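Long-range contacts in TfuA domain-containing protein (Methanosarcina acetivorans, PDB 6XP8), which takes part in peptide backbone thioamidation, probably working alongside a YcaO enzyme to put sulfur into the peptide bond: residues 72-83 with 90-101; 10-20 with 200-211. All blocks are in the same frame, centred on the assembly; numbering follows the deposited sequence.

Contact 1: 72-83 with 90-101; sequences VVGGASMGALRA and GMVGVGKVYEWY
Met91 reaches residues 72-83 because its CG stands anti to the backbone N (chi1 -169°) and the chain runs on extended: CG passes across Val72, touching its O, and SD and CE reach helix 78-86. There CE lies 3.6 Å from Gly79 O and also touches Gly74 CA and the CB atoms of Arg82 and Ala83. Tyr98 CG is likewise opposite its own N, and this chi1 of 163° carries the ring back over Gly93, whose CA sits over the centre of one face while Ala80 O meets the edge in plane; the hydroxyl goes to Asp87 OD2. Strand 71-74, helix 78-86 and strand 92-93 form a beta-alpha-beta crossover, its parallel strands joined by three backbone hydrogen bonds: Val92 N to Val72 O, Gly74 N to Val92 O (2.8 Å) and Val94 N to Gly74 O. Val73 and Val92 share one sheet face, whereas the glycine pair Gly74 and Gly93 leaves room on the other for Met91 and Tyr98. Just beyond, one water accepts from Ala76 N and Tyr98 N and donates to Val94 O. The axes of 78-83 and 96-101 come within 8.3 Å, at 34°, close because Ala80 CB fits against Val97 CG1 (3.6 Å). Leu81 CD1 lies over a face of Tyr101 in a CH-pi contact, 3.9 Å from the ring centroid. With Tyr101 reduced to an alanine, Leu81 CD1 would probably lose its ring face and Ser108 O its hydroxyl partner.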
loop_
_atom_site.group_PDB
_atom_site.type_symbol
_atom_site.label_atom_id
_atom_site.label_comp_id
_atom_site.label_asym_id
_atom_site.label_seq_id
_atom_site.Cartn_x
_atom_site.Cartn_y
_atom_site.Cartn_z
ATOM N N VAL A 72 -15.541 -4.834 -7.187
ATOM C CA VAL A 72 -14.614 -4.072 -6.341
ATOM C C VAL A 72 -13.334 -4.885 -6.157
ATOM O O VAL A 72 -13.373 -6.016 -5.662
ATOM C CB VAL A 72 -15.234 -3.670 -4.971
ATOM C CG1 VAL A 72 -14.276 -2.780 -4.177
ATOM C CG2 VAL A 72 -16.563 -2.938 -5.161
ATOM N N VAL A 73 -12.214 -4.286 -6.565
ATOM C CA VAL A 73 -10.881 -4.875 -6.447
ATOM C C VAL A 73 -10.105 -4.039 -5.443
ATOM O O VAL A 73 -10.177 -2.813 -5.473
ATOM C CB VAL A 73 -10.123 -4.881 -7.803
ATOM C CG1 VAL A 73 -8.752 -5.554 -7.683
ATOM C CG2 VAL A 73 -10.945 -5.571 -8.873
ATOM N N GLY A 74 -9.386 -4.715 -4.548
ATOM C CA GLY A 74 -8.493 -4.044 -3.610
ATOM C C GLY A 74 -7.125 -4.680 -3.519
ATOM O O GLY A 74 -6.986 -5.894 -3.656
ATOM N N GLY A 75 -6.116 -3.842 -3.291
ATOM C CA GLY A 75 -4.764 -4.295 -2.988
ATOM C C GLY A 75 -3.852 -3.161 -2.560
ATOM O O GLY A 75 -4.259 -1.984 -2.543
ATOM N N ALA A 76 -2.615 -3.536 -2.225
ATOM C CA ALA A 76 -1.496 -2.629 -1.871
ATOM C C ALA A 76 -1.587 -1.953 -0.497
ATOM O O ALA A 76 -0.665 -2.069 0.319
ATOM C CB ALA A 76 -1.223 -1.601 -2.972
ATOM N N SER A 77 -2.692 -1.253 -0.252
ATOM C CA SER A 77 -2.806 -0.385 0.912
ATOM C C SER A 77 -4.175 -0.552 1.574
ATOM O O SER A 77 -4.481 -1.647 2.051
ATOM C CB SER A 77 -2.531 1.062 0.495
ATOM O OG SER A 77 -2.168 1.858 1.611
ATOM N N MET A 78 -4.994 0.507 1.608
ATOM C CA MET A 78 -6.371 0.387 2.114
ATOM C C MET A 78 -7.154 -0.707 1.377
ATOM O O MET A 78 -7.956 -1.421 1.987
ATOM C CB MET A 78 -7.120 1.734 2.090
ATOM C CG MET A 78 -8.583 1.664 2.538
ATOM S SD MET A 78 -8.832 1.000 4.204
ATOM C CE MET A 78 -8.915 2.498 5.180
ATOM N N GLY A 79 -6.899 -0.859 0.078
ATOM C CA GLY A 79 -7.550 -1.910 -0.705
ATOM C C GLY A 79 -7.187 -3.312 -0.243
ATOM O O GLY A 79 -8.023 -4.217 -0.272
ATOM N N ALA A 80 -5.939 -3.492 0.180
ATOM C CA ALA A 80 -5.474 -4.785 0.704
ATOM C C ALA A 80 -6.142 -5.127 2.036
ATOM O O ALA A 80 -6.592 -6.257 2.232
ATOM C CB ALA A 80 -3.962 -4.784 0.848
ATOM N N LEU A 81 -6.211 -4.139 2.928
ATOM C CA LEU A 81 -6.851 -4.290 4.228
ATOM C C LEU A 81 -8.339 -4.615 4.080
ATOM O O LEU A 81 -8.819 -5.597 4.651
ATOM C CB LEU A 81 -6.635 -3.032 5.088
ATOM C CG LEU A 81 -7.171 -3.042 6.529
ATOM C CD1 LEU A 81 -6.496 -4.116 7.371
ATOM C CD2 LEU A 81 -6.983 -1.668 7.156
ATOM N N ARG A 82 -9.057 -3.807 3.302
ATOM C CA ARG A 82 -10.490 -4.031 3.081
ATOM C C ARG A 82 -10.795 -5.343 2.353
ATOM O O ARG A 82 -11.761 -6.033 2.702
ATOM C CB ARG A 82 -11.139 -2.844 2.359
ATOM C CG ARG A 82 -11.268 -1.587 3.205
ATOM C CD ARG A 82 -12.370 -1.672 4.251
ATOM N NE ARG A 82 -12.406 -0.429 5.016
ATOM C CZ ARG A 82 -11.798 -0.225 6.182
ATOM N NH1 ARG A 82 -11.111 -1.195 6.783
ATOM N NH2 ARG A 82 -11.885 0.967 6.758
ATOM N N ALA A 83 -9.968 -5.704 1.369
ATOM C CA ALA A 83 -10.173 -6.970 0.661
ATOM C C ALA A 83 -10.006 -8.169 1.600
ATOM O O ALA A 83 -10.750 -9.144 1.493
ATOM C CB ALA A 83 -9.270 -7.087 -0.552
ATOM N N GLY A 90 -17.416 -10.823 -1.740
ATOM C CA GLY A 90 -17.295 -10.540 -3.170
ATOM C C GLY A 90 -16.200 -9.576 -3.590
ATOM O O GLY A 90 -15.943 -9.428 -4.784
ATOM N N MET A 91 -15.565 -8.907 -2.626
ATOM C CA MET A 91 -14.410 -8.058 -2.941
ATOM C C MET A 91 -13.221 -8.922 -3.363
ATOM O O MET A 91 -12.902 -9.914 -2.715
ATOM C CB MET A 91 -14.038 -7.141 -1.775
ATOM C CG MET A 91 -13.021 -6.064 -2.137
ATOM S SD MET A 91 -12.880 -4.839 -0.829
ATOM C CE MET A 91 -11.433 -3.916 -1.350
ATOM N N VAL A 92 -12.586 -8.527 -4.461
ATOM C CA VAL A 92 -11.436 -9.236 -5.007
ATOM C C VAL A 92 -10.183 -8.608 -4.409
ATOM O O VAL A 92 -9.978 -7.402 -4.534
ATOM C CB VAL A 92 -11.381 -9.117 -6.554
ATOM C CG1 VAL A 92 -10.167 -9.848 -7.120
ATOM C CG2 VAL A 92 -12.667 -9.637 -7.196
ATOM N N GLY A 93 -9.366 -9.427 -3.749
ATOM C CA GLY A 93 -8.045 -9.000 -3.285
ATOM C C GLY A 93 -6.948 -9.479 -4.213
ATOM O O GLY A 93 -7.007 -10.609 -4.711
ATOM N N VAL A 94 -5.953 -8.624 -4.454
ATOM C CA VAL A 94 -4.786 -8.993 -5.276
ATOM C C VAL A 94 -3.502 -8.451 -4.654
ATOM O O VAL A 94 -3.515 -7.400 -4.007
ATOM C CB VAL A 94 -4.886 -8.539 -6.768
ATOM C CG1 VAL A 94 -6.055 -9.197 -7.486
ATOM C CG2 VAL A 94 -4.977 -7.029 -6.899
ATOM N N GLY A 95 -2.408 -9.180 -4.855
ATOM C CA GLY A 95 -1.090 -8.745 -4.415
ATOM C C GLY A 95 -0.658 -9.331 -3.086
ATOM O O GLY A 95 -1.461 -9.934 -2.368
ATOM N N LYS A 96 0.614 -9.120 -2.754
ATOM C CA LYS A 96 1.236 -9.715 -1.562
ATOM C C LYS A 96 0.703 -9.155 -0.239
ATOM O O LYS A 96 0.512 -9.911 0.726
ATOM C CB LYS A 96 2.768 -9.585 -1.623
ATOM C CG LYS A 96 3.430 -10.242 -2.837
ATOM C CD LYS A 96 3.472 -11.764 -2.775
ATOM C CE LYS A 96 4.407 -12.334 -3.835
ATOM N NZ LYS A 96 4.228 -13.803 -4.044
ATOM N N VAL A 97 0.454 -7.845 -0.193
ATOM C CA VAL A 97 -0.048 -7.197 1.027
ATOM C C VAL A 97 -1.411 -7.795 1.402
ATOM O O VAL A 97 -1.640 -8.133 2.565
ATOM C CB VAL A 97 -0.083 -5.646 0.919
ATOM C CG1 VAL A 97 -0.586 -5.020 2.211
ATOM C CG2 VAL A 97 1.303 -5.093 0.611
ATOM N N TYR A 98 -2.287 -7.956 0.407
ATOM C CA TYR A 98 -3.566 -8.635 0.601
ATOM C C TYR A 98 -3.379 -10.058 1.146
ATOM O O TYR A 98 -4.033 -10.437 2.120
ATOM C CB TYR A 98 -4.377 -8.676 -0.700
ATOM C CG TYR A 98 -5.505 -9.692 -0.665
ATOM C CD1 TYR A 98 -6.615 -9.513 0.172
ATOM C CD2 TYR A 98 -5.446 -10.846 -1.457
ATOM C CE1 TYR A 98 -7.641 -10.454 0.214
ATOM C CE2 TYR A 98 -6.471 -11.785 -1.431
ATOM C CZ TYR A 98 -7.557 -11.587 -0.597
ATOM O OH TYR A 98 -8.567 -12.525 -0.582
ATOM N N GLU A 99 -2.505 -10.831 0.497
ATOM C CA GLU A 99 -2.193 -12.202 0.917
ATOM C C GLU A 99 -1.736 -12.279 2.376
ATOM O O GLU A 99 -2.217 -13.131 3.131
ATOM C CB GLU A 99 -1.152 -12.831 -0.012
ATOM C CG GLU A 99 -1.690 -13.171 -1.399
ATOM C CD GLU A 99 -0.606 -13.419 -2.440
ATOM O OE1 GLU A 99 0.599 -13.493 -2.096
ATOM O OE2 GLU A 99 -0.970 -13.546 -3.629
ATOM N N TRP A 100 -0.833 -11.379 2.767
ATOM C CA TRP A 100 -0.339 -11.329 4.149
ATOM C C TRP A 100 -1.428 -11.005 5.172
ATOM O O TRP A 100 -1.464 -11.617 6.237
ATOM C CB TRP A 100 0.834 -10.355 4.289
ATOM C CG TRP A 100 2.086 -10.749 3.557
ATOM C CD1 TRP A 100 2.577 -12.015 3.376
ATOM C CD2 TRP A 100 3.027 -9.865 2.941
ATOM N NE1 TRP A 100 3.755 -11.974 2.672
ATOM C CE2 TRP A 100 4.056 -10.668 2.390
ATOM C CE3 TRP A 100 3.096 -8.470 2.787
ATOM C CZ2 TRP A 100 5.148 -10.121 1.695
ATOM C CZ3 TRP A 100 4.183 -7.924 2.095
ATOM C CH2 TRP A 100 5.190 -8.753 1.557
ATOM N N TYR A 101 -2.311 -10.056 4.848
ATOM C CA TYR A 101 -3.464 -9.744 5.706
ATOM C C TYR A 101 -4.415 -10.940 5.811
ATOM O O TYR A 101 -4.835 -11.306 6.912
ATOM C CB TYR A 101 -4.240 -8.523 5.191
ATOM C CG TYR A 101 -3.723 -7.160 5.612
ATOM C CD1 TYR A 101 -3.538 -6.832 6.968
ATOM C CD2 TYR A 101 -3.466 -6.170 4.651
ATOM C CE1 TYR A 101 -3.069 -5.578 7.345
ATOM C CE2 TYR A 101 -3.006 -4.909 5.021
ATOM C CZ TYR A 101 -2.817 -4.618 6.365
ATOM O OH TYR A 101 -2.366 -3.372 6.726
HETATM O O HOH W 1 -16.234 -7.796 -7.037
HETATM O O HOH W 2 -2.020 -6.371 -2.006
#

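Contact 2: 10-20 with 200-211; sequences SISHEDAKKIL and RQDAVLVLETVK
Asp15 OD2 takes two hydrogen bonds, from Arg200 NH2 at 2.9 Å in a salt bridge and from a water that also accepts from Ser12 N and Arg200 NH1. The salt bridge is nearly straight at NH2 and lies in the guanidinium plane, yet meets the carboxylate from above its plane, the two planes being 80° apart. It closes one end of a helix-helix packing against the parallel beta-sheet of an alpha/beta fold, where helices 13-19 and 200-211 run 38° apart in direction. Ser12 caps the first helix, its OG accepting from Asp15 N and so steadying the acid's backbone. Ile11 lays CG1 over one face of the guanidinium and points CD1 at Val204 CG2, its CG2 resting on Ala203 CB (3.8 Å). Farther along, Leu207 CD1 fits between Ala16 CB and Ile19 CG2, with Ile5 and Tyr24 of the sheet beneath Leu207. Leu20 sets CD2 against Leu207 O and Val210 CG1 and CD1 against CB and CG of Lys211, the Leu20 and Lys211 side chains running past each other in opposite directions. The Lys211 chain bends at chi3 (-76°), bringing NZ to Ile19 O at 3.0 Å, tilted from the carbonyl plane.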
loop_
_atom_site.group_PDB
_atom_site.type_symbol
_atom_site.label_atom_id
_atom_site.label_comp_id
_atom_site.label_asym_id
_atom_site.label_seq_id
_atom_site.Cartn_x
_atom_site.Cartn_y
_atom_site.Cartn_z
ATOM N N SER A 10 0.543 4.850 -3.475
ATOM C CA SER A 10 1.296 3.630 -3.813
ATOM C C SER A 10 1.821 3.671 -5.249
ATOM O O SER A 10 2.866 3.087 -5.565
ATOM C CB SER A 10 0.420 2.396 -3.599
ATOM O OG SER A 10 0.025 2.305 -2.241
ATOM N N ILE A 11 1.067 4.354 -6.104
ATOM C CA ILE A 11 1.473 4.696 -7.463
ATOM C C ILE A 11 0.813 6.038 -7.787
ATOM O O ILE A 11 -0.336 6.285 -7.404
ATOM C CB ILE A 11 1.118 3.578 -8.492
ATOM C CG1 ILE A 11 1.796 3.848 -9.849
ATOM C CG2 ILE A 11 -0.394 3.379 -8.620
ATOM C CD1 ILE A 11 1.899 2.643 -10.765
ATOM N N SER A 12 1.546 6.907 -8.473
ATOM C CA SER A 12 1.009 8.202 -8.873
ATOM C C SER A 12 -0.030 8.042 -9.979
ATOM O O SER A 12 -0.038 7.030 -10.697
ATOM C CB SER A 12 2.137 9.137 -9.319
ATOM O OG SER A 12 2.723 8.686 -10.528
ATOM N N HIS A 13 -0.912 9.033 -10.100
ATOM C CA HIS A 13 -1.893 9.079 -11.190
ATOM C C HIS A 13 -1.169 9.072 -12.538
ATOM O O HIS A 13 -1.593 8.390 -13.460
ATOM C CB HIS A 13 -2.785 10.316 -11.067
ATOM C CG HIS A 13 -3.777 10.249 -9.944
ATOM N ND1 HIS A 13 -4.877 11.077 -9.882
ATOM C CD2 HIS A 13 -3.845 9.451 -8.850
ATOM C CE1 HIS A 13 -5.574 10.802 -8.794
ATOM N NE2 HIS A 13 -4.972 9.816 -8.152
ATOM N N GLU A 14 -0.055 9.802 -12.606
ATOM C CA GLU A 14 0.776 9.902 -13.810
ATOM C C GLU A 14 1.286 8.534 -14.276
ATOM O O GLU A 14 1.211 8.209 -15.464
ATOM C CB GLU A 14 1.960 10.857 -13.573
ATOM C CG GLU A 14 1.584 12.294 -13.216
ATOM C CD GLU A 14 1.469 12.542 -11.713
ATOM O OE1 GLU A 14 0.508 12.051 -11.079
ATOM O OE2 GLU A 14 2.345 13.250 -11.160
ATOM N N ASP A 15 1.794 7.740 -13.336
ATOM C CA ASP A 15 2.345 6.420 -13.642
ATOM C C ASP A 15 1.262 5.369 -13.863
ATOM O O ASP A 15 1.439 4.456 -14.671
ATOM C CB ASP A 15 3.333 5.982 -12.561
ATOM C CG ASP A 15 4.626 6.786 -12.590
ATOM O OD1 ASP A 15 4.875 7.499 -13.584
ATOM O OD2 ASP A 15 5.390 6.697 -11.614
ATOM N N ALA A 16 0.141 5.506 -13.156
ATOM C CA ALA A 16 -0.986 4.592 -13.330
ATOM C C ALA A 16 -1.678 4.763 -14.686
ATOM O O ALA A 16 -2.081 3.770 -15.297
ATOM C CB ALA A 16 -1.981 4.753 -12.192
ATOM N N LYS A 17 -1.791 6.017 -15.140
ATOM C CA LYS A 17 -2.525 6.410 -16.361
ATOM C C LYS A 17 -2.032 5.757 -17.637
ATOM O O LYS A 17 -2.818 5.510 -18.560
ATOM C CB LYS A 17 -2.472 7.925 -16.553
ATOM C CG LYS A 17 -3.704 8.647 -16.061
ATOM C CD LYS A 17 -3.459 10.140 -15.928
ATOM C CE LYS A 17 -4.750 10.928 -16.105
ATOM N NZ LYS A 17 -5.815 10.591 -15.118
ATOM N N LYS A 18 -0.730 5.502 -17.681
ATOM C CA LYS A 18 -0.081 4.894 -18.834
ATOM C C LYS A 18 -0.390 3.402 -18.896
ATOM O O LYS A 18 -0.550 2.852 -19.988
ATOM C CB LYS A 18 1.428 5.139 -18.778
ATOM C CG LYS A 18 1.827 6.610 -18.815
ATOM C CD LYS A 18 3.222 6.803 -18.240
ATOM C CE LYS A 18 3.684 8.246 -18.336
ATOM N NZ LYS A 18 5.134 8.356 -18.014
ATOM N N ILE A 19 -0.485 2.776 -17.718
ATOM C CA ILE A 19 -0.781 1.341 -17.560
ATOM C C ILE A 19 -2.256 1.042 -17.865
ATOM O O ILE A 19 -2.563 0.083 -18.575
ATOM C CB ILE A 19 -0.375 0.834 -16.150
ATOM C CG1 ILE A 19 1.146 0.952 -15.963
ATOM C CG2 ILE A 19 -0.829 -0.609 -15.909
ATOM C CD1 ILE A 19 1.607 1.028 -14.525
ATOM N N LEU A 20 -3.155 1.871 -17.339
ATOM C CA LEU A 20 -4.585 1.730 -17.597
ATOM C C LEU A 20 -5.260 3.090 -17.684
ATOM O O LEU A 20 -5.179 3.879 -16.742
ATOM C CB LEU A 20 -5.244 0.876 -16.500
ATOM C CG LEU A 20 -6.770 0.683 -16.510
ATOM C CD1 LEU A 20 -7.213 -0.225 -17.650
ATOM C CD2 LEU A 20 -7.241 0.139 -15.171
ATOM N N ARG A 200 3.924 -0.500 -4.628
ATOM C CA ARG A 200 3.856 -0.149 -6.050
ATOM C C ARG A 200 3.565 -1.371 -6.922
ATOM O O ARG A 200 2.757 -1.299 -7.849
ATOM C CB ARG A 200 5.160 0.510 -6.504
ATOM C CG ARG A 200 5.140 0.994 -7.941
ATOM C CD ARG A 200 6.492 1.549 -8.365
ATOM N NE ARG A 200 6.398 2.169 -9.689
ATOM C CZ ARG A 200 6.003 3.421 -9.910
ATOM N NH1 ARG A 200 5.672 4.216 -8.896
ATOM N NH2 ARG A 200 5.944 3.881 -11.154
ATOM N N GLN A 201 4.218 -2.492 -6.617
ATOM C CA GLN A 201 4.040 -3.712 -7.406
ATOM C C GLN A 201 2.633 -4.256 -7.240
ATOM O O GLN A 201 2.016 -4.680 -8.214
ATOM C CB GLN A 201 5.100 -4.766 -7.073
ATOM C CG GLN A 201 6.486 -4.346 -7.565
ATOM C CD GLN A 201 7.585 -5.314 -7.185
ATOM O OE1 GLN A 201 7.655 -5.781 -6.042
ATOM N NE2 GLN A 201 8.469 -5.610 -8.138
ATOM N N ASP A 202 2.123 -4.202 -6.011
ATOM C CA ASP A 202 0.745 -4.605 -5.756
ATOM C C ASP A 202 -0.250 -3.675 -6.429
ATOM O O ASP A 202 -1.269 -4.146 -6.943
ATOM C CB ASP A 202 0.463 -4.656 -4.260
ATOM C CG ASP A 202 0.930 -5.933 -3.611
ATOM O OD1 ASP A 202 1.652 -6.750 -4.241
ATOM O OD2 ASP A 202 0.559 -6.112 -2.438
ATOM N N ALA A 203 0.038 -2.368 -6.403
ATOM C CA ALA A 203 -0.797 -1.355 -7.073
ATOM C C ALA A 203 -0.943 -1.642 -8.568
ATOM O O ALA A 203 -2.046 -1.585 -9.109
ATOM C CB ALA A 203 -0.247 0.049 -6.846
ATOM N N VAL A 204 0.172 -1.965 -9.220
ATOM C CA VAL A 204 0.167 -2.372 -10.629
ATOM C C VAL A 204 -0.713 -3.612 -10.860
ATOM O O VAL A 204 -1.487 -3.651 -11.818
ATOM C CB VAL A 204 1.604 -2.515 -11.183
ATOM C CG1 VAL A 204 1.612 -3.119 -12.582
ATOM C CG2 VAL A 204 2.261 -1.143 -11.225
ATOM N N LEU A 205 -0.626 -4.589 -9.955
ATOM C CA LEU A 205 -1.500 -5.764 -10.006
ATOM C C LEU A 205 -2.991 -5.420 -9.915
ATOM O O LEU A 205 -3.798 -6.043 -10.604
ATOM C CB LEU A 205 -1.107 -6.808 -8.951
ATOM C CG LEU A 205 0.188 -7.608 -9.134
ATOM C CD1 LEU A 205 0.383 -8.529 -7.940
ATOM C CD2 LEU A 205 0.205 -8.393 -10.438
ATOM N N VAL A 206 -3.342 -4.421 -9.099
ATOM C CA VAL A 206 -4.735 -3.940 -9.014
ATOM C C VAL A 206 -5.177 -3.378 -10.369
ATOM O O VAL A 206 -6.253 -3.725 -10.867
ATOM C CB VAL A 206 -4.947 -2.903 -7.882
ATOM C CG1 VAL A 206 -6.374 -2.374 -7.885
ATOM C CG2 VAL A 206 -4.623 -3.517 -6.529
ATOM N N LEU A 207 -4.326 -2.540 -10.961
ATOM C CA LEU A 207 -4.590 -1.933 -12.272
ATOM C C LEU A 207 -4.829 -2.991 -13.341
ATOM O O LEU A 207 -5.771 -2.880 -14.125
ATOM C CB LEU A 207 -3.442 -1.004 -12.680
ATOM C CG LEU A 207 -3.165 0.221 -11.799
ATOM C CD1 LEU A 207 -2.007 0.998 -12.390
ATOM C CD2 LEU A 207 -4.392 1.122 -11.614
ATOM N N GLU A 208 -4.002 -4.035 -13.330
ATOM C CA GLU A 208 -4.088 -5.119 -14.313
ATOM C C GLU A 208 -5.338 -5.976 -14.111
ATOM O O GLU A 208 -5.941 -6.417 -15.091
ATOM C CB GLU A 208 -2.791 -5.942 -14.331
ATOM C CG GLU A 208 -1.617 -5.118 -14.865
ATOM C CD GLU A 208 -0.250 -5.780 -14.774
ATOM O OE1 GLU A 208 0.003 -6.598 -13.861
ATOM O OE2 GLU A 208 0.602 -5.441 -15.626
ATOM N N THR A 209 -5.733 -6.177 -12.849
ATOM C CA THR A 209 -6.977 -6.890 -12.500
ATOM C C THR A 209 -8.214 -6.097 -12.937
ATOM O O THR A 209 -9.142 -6.664 -13.537
ATOM C CB THR A 209 -7.036 -7.240 -10.990
ATOM O OG1 THR A 209 -5.923 -8.075 -10.665
ATOM C CG2 THR A 209 -8.315 -7.995 -10.636
ATOM N N VAL A 210 -8.214 -4.794 -12.645
ATOM C CA VAL A 210 -9.291 -3.891 -13.075
ATOM C C VAL A 210 -9.402 -3.896 -14.608
ATOM O O VAL A 210 -10.504 -4.010 -15.150
ATOM C CB VAL A 210 -9.115 -2.459 -12.502
ATOM C CG1 VAL A 210 -10.114 -1.493 -13.117
ATOM C CG2 VAL A 210 -9.277 -2.466 -10.986
ATOM N N LYS A 211 -8.253 -3.812 -15.287
ATOM C CA LYS A 211 -8.176 -3.916 -16.748
ATOM C C LYS A 211 -8.930 -5.145 -17.270
ATOM O O LYS A 211 -9.750 -5.025 -18.184
ATOM C CB LYS A 211 -6.713 -3.948 -17.206
ATOM C CG LYS A 211 -6.505 -3.814 -18.711
ATOM C CD LYS A 211 -5.038 -3.961 -19.096
ATOM C CE LYS A 211 -4.230 -2.716 -18.766
ATOM N NZ LYS A 211 -2.775 -2.877 -19.062
HETATM O O HOH W 3 4.379 6.677 -8.947
#

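Overall arrangement
The two contacts have centres about 14 Å apart; contact 1 includes two strands of the parallel sheet, and contact 2 packs on its face. Along the chain, contact 1 is nested inside the loop closed by contact 2, which brings the near N-terminal residues 10-20 to the last helix, 198-215. That helix serves both: while one side packs on 10-20, Asp202 takes probable hydrogen bonds from Lys96 N and Val97 N at the start of helix 96-102, a place where its negative charge would suit the helix dipole. Thr209 and Val206 also touch Val94, just after strand 92-93. Helix 198-215 thus lies over one sheet face, touching strands 3-6 and 71-74, and joins the chain's C-terminal end to both its beginning and residues 94-97.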